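Local coordinates for protein probable endoglucanase (Gluconacetobacter xylinus, PDB 1WZZ) that hydrolyses internal beta-1,4-glucosidic linkages of cellulose and carboxymethyl-cellulose, as a secreted endoglucanase of glycoside hydrolase family 8, at residues P307-A312 with L320-Y325; Y171-S176 with P242-W247; Q21-F26 with L56-A61; F262-G267 with G299-G304. One frame throughout, in Å; residues are numbered along the deposited sequence.

Contact 1: P307-A312 with L320-Y325; sequences PTLDHA and LTLLVY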
loop_
_atom_site.group_PDB
_atom_site.type_symbol
_atom_site.label_atom_id
_atom_site.label_comp_id
_atom_site.label_asym_id
_atom_site.label_seq_id
_atom_site.Cartn_x
_atom_site.Cartn_y
_atom_site.Cartn_z
ATOM N N PRO A 307 15.975 -9.408 -2.283
ATOM C CA PRO A 307 16.969 -8.367 -2.027
ATOM C C PRO A 307 16.908 -8.137 -0.505
ATOM O O PRO A 307 15.895 -8.477 0.120
ATOM C CB PRO A 307 16.415 -7.146 -2.762
ATOM C CG PRO A 307 15.576 -7.752 -3.870
ATOM C CD PRO A 307 14.941 -8.959 -3.242
ATOM N N THR A 308 17.982 -7.602 0.073
ATOM C CA THR A 308 18.017 -7.290 1.509
ATOM C C THR A 308 18.184 -5.788 1.710
ATOM O O THR A 308 18.714 -5.047 0.844
ATOM C CB THR A 308 19.149 -8.071 2.245
ATOM O OG1 THR A 308 20.404 -7.793 1.615
ATOM C CG2 THR A 308 18.854 -9.579 2.200
ATOM N N LEU A 309 17.742 -5.302 2.861
ATOM C CA LEU A 309 17.748 -3.872 3.122
ATOM C C LEU A 309 19.108 -3.207 3.305
ATOM O O LEU A 309 19.214 -1.988 3.186
ATOM C CB LEU A 309 16.820 -3.563 4.327
ATOM C CG LEU A 309 15.365 -3.263 3.934
ATOM C CD1 LEU A 309 14.721 -4.470 3.297
ATOM C CD2 LEU A 309 14.574 -2.807 5.158
ATOM N N ASP A 310 20.133 -3.995 3.610
ATOM C CA ASP A 310 21.445 -3.399 3.754
ATOM C C ASP A 310 21.947 -2.882 2.398
ATOM O O ASP A 310 22.901 -2.103 2.345
ATOM C CB ASP A 310 22.431 -4.392 4.386
ATOM C CG ASP A 310 22.409 -5.759 3.737
ATOM O OD1 ASP A 310 21.328 -6.381 3.649
ATOM O OD2 ASP A 310 23.498 -6.236 3.333
ATOM N N HIS A 311 21.276 -3.289 1.322
ATOM C CA HIS A 311 21.611 -2.862 -0.032
ATOM C C HIS A 311 20.588 -1.891 -0.613
ATOM O O HIS A 311 20.700 -1.498 -1.777
ATOM C CB HIS A 311 21.728 -4.077 -0.956
ATOM C CG HIS A 311 22.839 -5.001 -0.575
ATOM N ND1 HIS A 311 22.659 -6.356 -0.400
ATOM C CD2 HIS A 311 24.124 -4.745 -0.233
ATOM C CE1 HIS A 311 23.782 -6.894 0.040
ATOM N NE2 HIS A 311 24.686 -5.938 0.151
ATOM N N ALA A 312 19.589 -1.505 0.190
ATOM C CA ALA A 312 18.545 -0.603 -0.276
ATOM C C ALA A 312 19.104 0.777 -0.593
ATOM O O ALA A 312 19.784 1.394 0.242
ATOM C CB ALA A 312 17.440 -0.475 0.798
ATOM N N LEU A 320 9.366 -1.024 0.395
ATOM C CA LEU A 320 8.697 -1.959 -0.510
ATOM C C LEU A 320 9.282 -3.357 -0.362
ATOM O O LEU A 320 8.580 -4.353 -0.395
ATOM C CB LEU A 320 8.850 -1.462 -1.952
ATOM C CG LEU A 320 8.226 -2.340 -3.028
ATOM C CD1 LEU A 320 6.709 -2.503 -2.749
ATOM C CD2 LEU A 320 8.415 -1.657 -4.402
ATOM N N THR A 321 10.602 -3.426 -0.192
ATOM C CA THR A 321 11.221 -4.728 -0.034
ATOM C C THR A 321 10.752 -5.429 1.238
ATOM O O THR A 321 10.396 -6.610 1.203
ATOM C CB THR A 321 12.760 -4.597 -0.018
ATOM O OG1 THR A 321 13.188 -4.019 -1.266
ATOM C CG2 THR A 321 13.417 -5.957 0.132
ATOM N N LEU A 322 10.722 -4.703 2.357
ATOM C CA LEU A 322 10.270 -5.317 3.608
ATOM C C LEU A 322 8.790 -5.714 3.515
ATOM O O LEU A 322 8.374 -6.738 4.052
ATOM C CB LEU A 322 10.545 -4.359 4.779
ATOM C CG LEU A 322 10.326 -4.859 6.212
ATOM C CD1 LEU A 322 10.655 -6.302 6.419
ATOM C CD2 LEU A 322 11.182 -3.973 7.100
ATOM N N LEU A 323 8.004 -4.951 2.767
ATOM C CA LEU A 323 6.594 -5.296 2.590
ATOM C C LEU A 323 6.494 -6.669 1.919
ATOM O O LEU A 323 5.623 -7.482 2.242
ATOM C CB LEU A 323 5.922 -4.227 1.740
ATOM C CG LEU A 323 4.406 -4.306 1.632
ATOM C CD1 LEU A 323 3.776 -4.054 3.037
ATOM C CD2 LEU A 323 3.946 -3.273 0.623
ATOM N N VAL A 324 7.386 -6.945 0.961
ATOM C CA VAL A 324 7.378 -8.241 0.305
ATOM C C VAL A 324 7.765 -9.356 1.298
ATOM O O VAL A 324 7.207 -10.463 1.262
ATOM C CB VAL A 324 8.349 -8.260 -0.920
ATOM C CG1 VAL A 324 8.437 -9.681 -1.491
ATOM C CG2 VAL A 324 7.838 -7.282 -2.013
ATOM N N TYR A 325 8.734 -9.090 2.174
ATOM C CA TYR A 325 9.087 -10.107 3.174
ATOM C C TYR A 325 7.858 -10.447 4.031
ATOM O O TYR A 325 7.643 -11.608 4.380
ATOM C CB TYR A 325 10.218 -9.611 4.090
ATOM C CG TYR A 325 11.608 -9.832 3.529
ATOM C CD1 TYR A 325 12.382 -10.922 3.937
ATOM C CD2 TYR A 325 12.157 -8.933 2.626
ATOM C CE1 TYR A 325 13.687 -11.100 3.450
ATOM C CE2 TYR A 325 13.462 -9.104 2.125
ATOM C CZ TYR A 325 14.207 -10.182 2.546
ATOM O OH TYR A 325 15.488 -10.319 2.042
#

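Contact 2: Y171-S176 with P242-W247; sequences YYVMPS and PLYFYW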
loop_
_atom_site.group_PDB
_atom_site.type_symbol
_atom_site.label_atom_id
_atom_site.label_comp_id
_atom_site.label_asym_id
_atom_site.label_seq_id
_atom_site.Cartn_x
_atom_site.Cartn_y
_atom_site.Cartn_z
ATOM N N TYR A 171 -3.989 1.334 -3.454
ATOM C CA TYR A 171 -4.480 1.654 -2.114
ATOM C C TYR A 171 -5.398 0.547 -1.619
ATOM O O TYR A 171 -5.880 0.604 -0.484
ATOM C CB TYR A 171 -5.222 2.982 -2.137
ATOM C CG TYR A 171 -4.331 4.199 -2.134
ATOM C CD1 TYR A 171 -3.012 4.159 -2.615
ATOM C CD2 TYR A 171 -4.838 5.438 -1.725
ATOM C CE1 TYR A 171 -2.247 5.319 -2.698
ATOM C CE2 TYR A 171 -4.086 6.595 -1.802
ATOM C CZ TYR A 171 -2.794 6.545 -2.292
ATOM O OH TYR A 171 -2.040 7.707 -2.436
ATOM N N TYR A 172 -5.684 -0.431 -2.481
ATOM C CA TYR A 172 -6.459 -1.596 -2.066
ATOM C C TYR A 172 -5.464 -2.495 -1.358
ATOM O O TYR A 172 -4.911 -3.446 -1.940
ATOM C CB TYR A 172 -7.082 -2.351 -3.248
ATOM C CG TYR A 172 -8.368 -1.743 -3.737
ATOM C CD1 TYR A 172 -8.366 -0.555 -4.452
ATOM C CD2 TYR A 172 -9.591 -2.353 -3.462
ATOM C CE1 TYR A 172 -9.572 0.029 -4.893
ATOM C CE2 TYR A 172 -10.791 -1.784 -3.894
ATOM C CZ TYR A 172 -10.765 -0.604 -4.602
ATOM O OH TYR A 172 -11.936 -0.043 -5.060
ATOM N N VAL A 173 -5.207 -2.163 -0.099
ATOM C CA VAL A 173 -4.265 -2.934 0.726
ATOM C C VAL A 173 -5.035 -4.226 1.076
ATOM O O VAL A 173 -5.678 -4.339 2.127
ATOM C CB VAL A 173 -3.879 -2.090 1.967
ATOM C CG1 VAL A 173 -2.888 -2.871 2.861
ATOM C CG2 VAL A 173 -3.267 -0.757 1.512
HETATM N N MSE A 174 -5.020 -5.186 0.140
HETATM C CA MSE A 174 -5.763 -6.453 0.257
HETATM C C MSE A 174 -5.865 -7.169 1.593
HETATM O O MSE A 174 -6.974 -7.494 2.040
HETATM C CB MSE A 174 -5.246 -7.451 -0.770
HETATM C CG MSE A 174 -5.707 -7.164 -2.151
HETATM SE SE MSE A 174 -7.594 -7.102 -2.080
HETATM C CE MSE A 174 -7.836 -5.201 -2.264
ATOM N N PRO A 175 -4.725 -7.511 2.206
ATOM C CA PRO A 175 -4.774 -8.183 3.500
ATOM C C PRO A 175 -5.526 -7.340 4.531
ATOM O O PRO A 175 -6.126 -7.883 5.448
ATOM C CB PRO A 175 -3.303 -8.334 3.891
ATOM C CG PRO A 175 -2.588 -7.318 3.066
ATOM C CD PRO A 175 -3.328 -7.396 1.741
ATOM N N SER A 176 -5.440 -6.016 4.402
ATOM C CA SER A 176 -6.155 -5.160 5.351
ATOM C C SER A 176 -7.664 -5.218 5.120
ATOM O O SER A 176 -8.452 -5.166 6.093
ATOM C CB SER A 176 -5.661 -3.709 5.249
ATOM O OG SER A 176 -6.096 -2.960 6.396
ATOM N N PRO A 242 0.114 -6.074 -7.795
ATOM C CA PRO A 242 0.313 -7.528 -7.852
ATOM C C PRO A 242 0.701 -8.106 -6.497
ATOM O O PRO A 242 0.285 -9.213 -6.160
ATOM C CB PRO A 242 1.433 -7.711 -8.903
ATOM C CG PRO A 242 2.106 -6.376 -8.958
ATOM C CD PRO A 242 0.961 -5.379 -8.775
ATOM N N LEU A 243 1.452 -7.324 -5.714
ATOM C CA LEU A 243 1.857 -7.778 -4.406
ATOM C C LEU A 243 0.663 -7.956 -3.449
ATOM O O LEU A 243 0.501 -9.005 -2.845
ATOM C CB LEU A 243 2.840 -6.793 -3.778
ATOM C CG LEU A 243 3.324 -7.265 -2.398
ATOM C CD1 LEU A 243 4.137 -8.543 -2.559
ATOM C CD2 LEU A 243 4.159 -6.170 -1.750
ATOM N N TYR A 244 -0.177 -6.942 -3.324
ATOM C CA TYR A 244 -1.280 -7.058 -2.376
ATOM C C TYR A 244 -2.269 -8.168 -2.751
ATOM O O TYR A 244 -2.787 -8.882 -1.887
ATOM C CB TYR A 244 -2.015 -5.722 -2.276
ATOM C CG TYR A 244 -1.319 -4.656 -1.470
ATOM C CD1 TYR A 244 -1.286 -3.330 -1.927
ATOM C CD2 TYR A 244 -0.739 -4.934 -0.236
ATOM C CE1 TYR A 244 -0.680 -2.314 -1.182
ATOM C CE2 TYR A 244 -0.131 -3.899 0.535
ATOM C CZ TYR A 244 -0.110 -2.609 0.048
ATOM O OH TYR A 244 0.466 -1.610 0.781
ATOM N N PHE A 245 -2.542 -8.325 -4.044
ATOM C CA PHE A 245 -3.463 -9.361 -4.449
ATOM C C PHE A 245 -2.837 -10.757 -4.329
ATOM O O PHE A 245 -3.535 -11.708 -3.984
ATOM C CB PHE A 245 -4.018 -9.021 -5.853
ATOM C CG PHE A 245 -5.077 -7.939 -5.810
ATOM C CD1 PHE A 245 -4.726 -6.603 -5.643
ATOM C CD2 PHE A 245 -6.434 -8.281 -5.828
ATOM C CE1 PHE A 245 -5.700 -5.612 -5.485
ATOM C CE2 PHE A 245 -7.428 -7.294 -5.672
ATOM C CZ PHE A 245 -7.059 -5.960 -5.499
ATOM N N TYR A 246 -1.528 -10.889 -4.570
ATOM C CA TYR A 246 -0.852 -12.173 -4.368
ATOM C C TYR A 246 -0.943 -12.542 -2.877
ATOM O O TYR A 246 -1.306 -13.656 -2.510
ATOM C CB TYR A 246 0.635 -12.068 -4.789
ATOM C CG TYR A 246 1.633 -12.840 -3.915
ATOM C CD1 TYR A 246 2.331 -12.199 -2.878
ATOM C CD2 TYR A 246 1.873 -14.209 -4.119
ATOM C CE1 TYR A 246 3.234 -12.891 -2.064
ATOM C CE2 TYR A 246 2.787 -14.916 -3.290
ATOM C CZ TYR A 246 3.454 -14.243 -2.271
ATOM O OH TYR A 246 4.330 -14.911 -1.434
ATOM N N TRP A 247 -0.636 -11.564 -2.029
ATOM C CA TRP A 247 -0.619 -11.737 -0.583
ATOM C C TRP A 247 -1.954 -12.207 -0.058
ATOM O O TRP A 247 -2.018 -13.090 0.824
ATOM C CB TRP A 247 -0.219 -10.379 0.001
ATOM C CG TRP A 247 -0.019 -10.220 1.451
ATOM C CD1 TRP A 247 -0.330 -11.093 2.478
ATOM C CD2 TRP A 247 0.515 -9.063 2.054
ATOM N NE1 TRP A 247 -0.008 -10.519 3.691
ATOM C CE2 TRP A 247 0.509 -9.271 3.459
ATOM C CE3 TRP A 247 1.001 -7.850 1.545
ATOM C CZ2 TRP A 247 0.969 -8.310 4.354
ATOM C CZ3 TRP A 247 1.460 -6.891 2.445
ATOM C CH2 TRP A 247 1.440 -7.131 3.831
#

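Contact 3: Q21-F26 with L56-A61; sequences QQWAIF and LFAASA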
loop_
_atom_site.group_PDB
_atom_site.type_symbol
_atom_site.label_atom_id
_atom_site.label_comp_id
_atom_site.label_asym_id
_atom_site.label_seq_id
_atom_site.Cartn_x
_atom_site.Cartn_y
_atom_site.Cartn_z
ATOM N N GLN A 21 14.990 -9.748 10.942
ATOM C CA GLN A 21 16.301 -9.243 10.539
ATOM C C GLN A 21 16.224 -8.025 9.641
ATOM O O GLN A 21 17.019 -7.084 9.775
ATOM C CB GLN A 21 17.085 -10.353 9.857
ATOM C CG GLN A 21 17.315 -11.492 10.827
ATOM C CD GLN A 21 18.176 -12.552 10.244
ATOM O OE1 GLN A 21 18.026 -12.900 9.080
ATOM N NE2 GLN A 21 19.088 -13.095 11.053
ATOM N N GLN A 22 15.275 -8.045 8.704
ATOM C CA GLN A 22 15.124 -6.896 7.820
ATOM C C GLN A 22 14.529 -5.709 8.576
ATOM O O GLN A 22 14.902 -4.575 8.332
ATOM C CB GLN A 22 14.270 -7.263 6.599
ATOM C CG GLN A 22 14.919 -8.355 5.774
ATOM C CD GLN A 22 16.342 -7.990 5.339
ATOM O OE1 GLN A 22 16.590 -6.914 4.811
ATOM N NE2 GLN A 22 17.280 -8.913 5.574
ATOM N N TRP A 23 13.596 -5.971 9.490
ATOM C CA TRP A 23 13.036 -4.894 10.298
ATOM C C TRP A 23 14.172 -4.211 11.097
ATOM O O TRP A 23 14.185 -2.980 11.243
ATOM C CB TRP A 23 11.976 -5.465 11.275
ATOM C CG TRP A 23 11.658 -4.498 12.410
ATOM C CD1 TRP A 23 11.867 -4.716 13.742
ATOM C CD2 TRP A 23 11.130 -3.159 12.298
ATOM N NE1 TRP A 23 11.513 -3.597 14.465
ATOM C CE2 TRP A 23 11.055 -2.632 13.612
ATOM C CE3 TRP A 23 10.719 -2.351 11.227
ATOM C CZ2 TRP A 23 10.589 -1.338 13.882
ATOM C CZ3 TRP A 23 10.247 -1.038 11.506
ATOM C CH2 TRP A 23 10.192 -0.559 12.826
ATOM N N ALA A 24 15.106 -4.997 11.623
ATOM C CA ALA A 24 16.198 -4.391 12.385
ATOM C C ALA A 24 16.937 -3.353 11.569
ATOM O O ALA A 24 17.332 -2.296 12.088
ATOM C CB ALA A 24 17.161 -5.458 12.883
ATOM N N ILE A 25 17.127 -3.630 10.277
ATOM C CA ILE A 25 17.804 -2.676 9.412
ATOM C C ILE A 25 16.928 -1.450 9.161
ATOM O O ILE A 25 17.379 -0.315 9.253
ATOM C CB ILE A 25 18.198 -3.349 8.057
ATOM C CG1 ILE A 25 19.169 -4.501 8.341
ATOM C CG2 ILE A 25 18.838 -2.306 7.104
ATOM C CD1 ILE A 25 19.393 -5.415 7.112
ATOM N N PHE A 26 15.653 -1.679 8.861
ATOM C CA PHE A 26 14.739 -0.579 8.606
ATOM C C PHE A 26 14.652 0.368 9.821
ATOM O O PHE A 26 14.688 1.595 9.693
ATOM C CB PHE A 26 13.356 -1.154 8.308
ATOM C CG PHE A 26 12.343 -0.118 7.887
ATOM C CD1 PHE A 26 12.075 0.110 6.535
ATOM C CD2 PHE A 26 11.627 0.573 8.834
ATOM C CE1 PHE A 26 11.079 1.023 6.144
ATOM C CE2 PHE A 26 10.638 1.481 8.459
ATOM C CZ PHE A 26 10.368 1.698 7.109
ATOM N N LEU A 56 3.449 -1.925 10.690
ATOM C CA LEU A 56 3.210 -3.274 10.203
ATOM C C LEU A 56 4.467 -4.123 10.350
ATOM O O LEU A 56 4.408 -5.287 10.755
ATOM C CB LEU A 56 2.779 -3.229 8.726
ATOM C CG LEU A 56 2.639 -4.602 8.074
ATOM C CD1 LEU A 56 1.483 -5.397 8.692
ATOM C CD2 LEU A 56 2.388 -4.394 6.585
ATOM N N PHE A 57 5.603 -3.532 10.014
ATOM C CA PHE A 57 6.872 -4.249 10.089
ATOM C C PHE A 57 7.206 -4.594 11.551
ATOM O O PHE A 57 7.627 -5.715 11.836
ATOM C CB PHE A 57 8.002 -3.401 9.504
ATOM C CG PHE A 57 7.786 -2.993 8.075
ATOM C CD1 PHE A 57 6.873 -3.689 7.258
ATOM C CD2 PHE A 57 8.507 -1.925 7.535
ATOM C CE1 PHE A 57 6.687 -3.318 5.926
ATOM C CE2 PHE A 57 8.326 -1.549 6.182
ATOM C CZ PHE A 57 7.415 -2.251 5.388
ATOM N N ALA A 58 7.042 -3.636 12.465
ATOM C CA ALA A 58 7.326 -3.921 13.879
ATOM C C ALA A 58 6.401 -5.011 14.425
ATOM O O ALA A 58 6.837 -5.906 15.155
ATOM C CB ALA A 58 7.212 -2.636 14.725
ATOM N N ALA A 59 5.115 -4.951 14.093
ATOM C CA ALA A 59 4.193 -5.976 14.561
ATOM C C ALA A 59 4.614 -7.328 14.006
ATOM O O ALA A 59 4.672 -8.327 14.721
ATOM C CB ALA A 59 2.758 -5.640 14.130
ATOM N N SER A 60 4.947 -7.351 12.718
ATOM C CA SER A 60 5.352 -8.612 12.081
ATOM C C SER A 60 6.650 -9.196 12.653
ATOM O O SER A 60 6.830 -10.427 12.670
ATOM C CB SER A 60 5.490 -8.394 10.570
ATOM O OG SER A 60 4.244 -7.987 9.996
ATOM N N ALA A 61 7.550 -8.322 13.102
ATOM C CA ALA A 61 8.824 -8.730 13.686
ATOM C C ALA A 61 8.716 -9.006 15.182
ATOM O O ALA A 61 9.691 -9.458 15.792
ATOM C CB ALA A 61 9.873 -7.651 13.462
#

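Contact 4: F262-G267 with G299-G304; sequences FWNNFG and GLDSAG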
loop_
_atom_site.group_PDB
_atom_site.type_symbol
_atom_site.label_atom_id
_atom_site.label_comp_id
_atom_site.label_asym_id
_atom_site.label_seq_id
_atom_site.Cartn_x
_atom_site.Cartn_y
_atom_site.Cartn_z
ATOM N N PHE A 262 5.269 -9.841 -18.266
ATOM C CA PHE A 262 5.897 -8.544 -18.157
ATOM C C PHE A 262 7.254 -8.644 -17.450
ATOM O O PHE A 262 8.262 -8.149 -17.960
ATOM C CB PHE A 262 4.950 -7.587 -17.397
ATOM C CG PHE A 262 5.550 -6.234 -17.111
ATOM C CD1 PHE A 262 5.870 -5.864 -15.793
ATOM C CD2 PHE A 262 5.748 -5.319 -18.132
ATOM C CE1 PHE A 262 6.371 -4.584 -15.515
ATOM C CE2 PHE A 262 6.247 -4.044 -17.870
ATOM C CZ PHE A 262 6.555 -3.680 -16.555
ATOM N N TRP A 263 7.319 -9.312 -16.306
ATOM C CA TRP A 263 8.590 -9.355 -15.597
ATOM C C TRP A 263 9.622 -10.060 -16.433
ATOM O O TRP A 263 10.767 -9.625 -16.512
ATOM C CB TRP A 263 8.512 -10.143 -14.293
ATOM C CG TRP A 263 7.419 -9.749 -13.313
ATOM C CD1 TRP A 263 6.570 -10.605 -12.691
ATOM C CD2 TRP A 263 7.132 -8.445 -12.782
ATOM N NE1 TRP A 263 5.763 -9.927 -11.801
ATOM C CE2 TRP A 263 6.084 -8.603 -11.840
ATOM C CE3 TRP A 263 7.657 -7.169 -13.005
ATOM C CZ2 TRP A 263 5.553 -7.526 -11.125
ATOM C CZ3 TRP A 263 7.122 -6.093 -12.278
ATOM C CH2 TRP A 263 6.085 -6.288 -11.359
ATOM N N ASN A 264 9.214 -11.167 -17.034
ATOM C CA ASN A 264 10.186 -11.916 -17.824
ATOM C C ASN A 264 10.616 -11.279 -19.127
ATOM O O ASN A 264 11.656 -11.684 -19.709
ATOM C CB ASN A 264 9.696 -13.348 -17.991
ATOM C CG ASN A 264 9.757 -14.114 -16.674
ATOM O OD1 ASN A 264 10.817 -14.234 -16.058
ATOM N ND2 ASN A 264 8.621 -14.606 -16.220
ATOM N N ASN A 265 9.884 -10.278 -19.593
ATOM C CA ASN A 265 10.294 -9.583 -20.806
ATOM C C ASN A 265 11.596 -8.844 -20.501
ATOM O O ASN A 265 12.462 -8.703 -21.361
ATOM C CB ASN A 265 9.264 -8.537 -21.231
ATOM C CG ASN A 265 9.751 -7.705 -22.396
ATOM O OD1 ASN A 265 9.928 -8.224 -23.491
ATOM N ND2 ASN A 265 9.998 -6.427 -22.162
ATOM N N PHE A 266 11.733 -8.387 -19.264
ATOM C CA PHE A 266 12.900 -7.629 -18.831
ATOM C C PHE A 266 14.009 -8.403 -18.117
ATOM O O PHE A 266 15.197 -8.174 -18.355
ATOM C CB PHE A 266 12.438 -6.485 -17.909
ATOM C CG PHE A 266 11.484 -5.537 -18.573
ATOM C CD1 PHE A 266 11.957 -4.534 -19.418
ATOM C CD2 PHE A 266 10.105 -5.677 -18.411
ATOM C CE1 PHE A 266 11.076 -3.697 -20.094
ATOM C CE2 PHE A 266 9.226 -4.853 -19.077
ATOM C CZ PHE A 266 9.705 -3.854 -19.926
ATOM N N GLY A 267 13.617 -9.299 -17.211
ATOM C CA GLY A 267 14.588 -10.047 -16.430
ATOM C C GLY A 267 14.999 -9.248 -15.207
ATOM O O GLY A 267 14.771 -8.024 -15.133
ATOM N N GLY A 299 5.773 -14.043 -10.387
ATOM C CA GLY A 299 6.024 -14.512 -11.739
ATOM C C GLY A 299 7.424 -14.461 -12.301
ATOM O O GLY A 299 7.721 -15.201 -13.239
ATOM N N LEU A 300 8.292 -13.614 -11.763
ATOM C CA LEU A 300 9.639 -13.554 -12.333
ATOM C C LEU A 300 10.395 -14.850 -12.153
ATOM O O LEU A 300 10.384 -15.441 -11.077
ATOM C CB LEU A 300 10.469 -12.428 -11.716
ATOM C CG LEU A 300 11.876 -12.230 -12.304
ATOM C CD1 LEU A 300 11.803 -11.761 -13.763
ATOM C CD2 LEU A 300 12.595 -11.172 -11.475
ATOM N N ASP A 301 11.058 -15.289 -13.218
ATOM C CA ASP A 301 11.853 -16.502 -13.141
ATOM C C ASP A 301 13.031 -16.150 -12.234
ATOM O O ASP A 301 13.856 -15.306 -12.592
ATOM C CB ASP A 301 12.374 -16.885 -14.527
ATOM C CG ASP A 301 11.270 -17.327 -15.476
ATOM O OD1 ASP A 301 11.601 -17.608 -16.655
ATOM O OD2 ASP A 301 10.089 -17.388 -15.052
ATOM N N SER A 302 13.089 -16.762 -11.053
ATOM C CA SER A 302 14.183 -16.506 -10.115
ATOM C C SER A 302 14.270 -17.587 -9.058
ATOM O O SER A 302 13.409 -18.459 -8.978
ATOM C CB SER A 302 14.005 -15.148 -9.426
ATOM O OG SER A 302 14.385 -14.085 -10.282
ATOM N N ALA A 303 15.323 -17.527 -8.252
ATOM C CA ALA A 303 15.527 -18.487 -7.173
ATOM C C ALA A 303 14.596 -18.152 -6.003
ATOM O O ALA A 303 14.090 -19.039 -5.307
ATOM C CB ALA A 303 16.982 -18.439 -6.704
ATOM N N GLY A 304 14.372 -16.858 -5.796
ATOM C CA GLY A 304 13.520 -16.421 -4.705
ATOM C C GLY A 304 14.343 -15.711 -3.649
ATOM O O GLY A 304 13.797 -15.210 -2.664
#

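Contact 1: P307-A312 with L320-Y325
L309 reaches from the loop onto helix 315-331 with both of its methyl groups. CD1 packs on T321 CG2 at 3.7 Å, the two side chains passing alongside in opposite senses, while CD2 meets L322 CD2 at 4.1 Å, the two leucines lying roughly perpendicular. T321 offers its methyl because CG2 stands anti to the backbone N (OG1 at chi1 -60°) and OG1 is turned back to the carbonyl of S317, a turn earlier in the same helix. The 307-312 segment belongs to the loop that leads from helix 289-297 into helix 315-331 of the (alpha/alpha)6 barrel, so the loop folds back over the helix it precedes. Y325 makes the polar link: its OH donates to P307 O at 2.7 Å, from 42° above the carbonyl plane, and that oxygen lies at the edge of the phenol ring. The same carbonyl oxygen is 3.5 Å from T321 CG2, and T308 CG2 touches Y325 OH at 3.5 Å. A phenylalanine in place of Y325 would probably leave the P307 carbonyl without this donor and the loop less firmly tied to the helix. Beyond the pair, Q22 of helix 18-30 accepts from L309 N.

Contact 2: Y171-S176 with P242-W247
The chain enters helix 174-184 through two successive inverse gamma turns centred on Y172 and V173, and this bent entry comes closest to helix 240-247 where the CA atoms of M174 and Y244 are 5.2 Å apart. Three aromatic rings of the helix each receive an aliphatic group over a face. V173 CA sits 3.9 Å from the centroid of the Y244 ring, almost on its normal, and V173 CG1 reaches on to Y244 CE2. M174, a selenomethionine, curls over F245: bends at chi2 (-56°) and chi3 put CG 3.5 Å above the middle of the ring and SE 3.9 Å from the same centroid, a Met-aromatic contact, with CE ending 3.4 Å from F245 CZ. P175 CG stands 3.6 Å from the centroid of the six-membered ring of W247, a CH-pi contact. The indole NE1 is held elsewhere, by E330. V173 also packs on L109 of helix 105-122, and its side chain lies about 4 Å from that of D106, the predicted nucleophile. The arrangement is that of the barrel core of a family 8 (alpha/alpha)6 glycoside hydrolase, with a helix entry packed beside the probable catalytic site.

Contact 3: Q21-F26 with L56-A61
Helices 18-30 and 48-61 run roughly antiparallel here, their local axes 9.5 Å apart at closest approach with a signed crossing angle of -141°, and the backbones are nearest at W23 and F57, whose CA atoms lie 6.2 Å apart. W23 carries much of the contact. Its CG stands anti to the backbone N (chi1 163°), which sends the indole across to helix 48-61, where one face lies against the backbone around F57 and A58. A58 CB makes a CH-pi contact from that side, 4.1 Å from the centroid of the six-membered ring. The small A61 fills in beside the five-membered ring, its CB 3.6 Å from W23 CD1. On the benzene ring of the indole, W23 CE3 meets F57 CB at 3.4 Å. The F57 ring keeps W23 CE3 near its plane at one edge, and with another part of its edge, CD2 and CE2, meets the face of F26 in a T-shaped (edge-to-face) pair, centroids 5.1 Å apart and planes at 88°. F26 CE1 and F57 CE2 are the nearest atoms, at 3.8 Å. No hydrogen bond joins the segments, and W23 NE1 is instead bonded to D63, just past helix 48-61. Around this apolar seam, helix 64-77 brings M70 against both W23 and A58, L322 of helix 315-331 lies on F57, and helix 105-122 packs behind L56 and A59.

Contact 4: F262-G267 with G299-G304
N264 bridges to the backbone of the 299-304 loop through both ends of its amide. In this (alpha/alpha)6 barrel protein the contact ties the C-terminal part of helix 253-266 to the loop that follows helix 289-297. OD1 accepts from D301 N at 3.0 Å, nearly straight at 165° and in the carbonyl plane on a lone pair. ND2 donates to G299 O at 3.2 Å, a more bent bond that approaches from 41° above that carbonyl plane; a weak bond to T260 O, one turn earlier in the helix, is its second link. The amide thus engages a peptide N-H and a carbonyl two residues apart, which fixes its orientation. An alanine in place of N264 would probably leave D301 N and G299 O without these partners and free the loop to shift away from the helix. One residue earlier, W263 CD1 lies 3.6 Å from L300 N, and its NE1 makes a weak hydrogen bond to T298 O. The indole leaves little room at G299: a side chain there would press on W263 CD1, and at its backbone angles a CB would also jam against the preceding carbonyl O. W263 O accepts from both F266 N and G267 N. L300 CD1 makes carbon contacts with W263 CB (3.7 Å) and G267 CA (4.2 Å); the same methyl lies 3.5 Å from the polar N264 OD1.

How the contacts relate
Contacts 1 and 3 lie closest, their centres 10 Å apart, and share a border: I25 CG2 is 3.7 Å from L309 CB, and F57 CD2 is 3.4 Å from L322 CD2. Contact 1 also meets contact 2, 17 Å away between centres, where L323 CD1 packs on W247 CZ3 at 3.7 Å. Helix 315-331 thus joins the outer pair 21-26/56-61 to the core. Contact 2 is beside the probable active site; the F57 side chain of contact 3 stays about 10 Å from that of E49, the likely proton donor. Contact 4 lies away from the annotated sites but touches contact 2, where W263 CZ2 is 4.2 Å from P242 CG, and its loop runs on into contact 1.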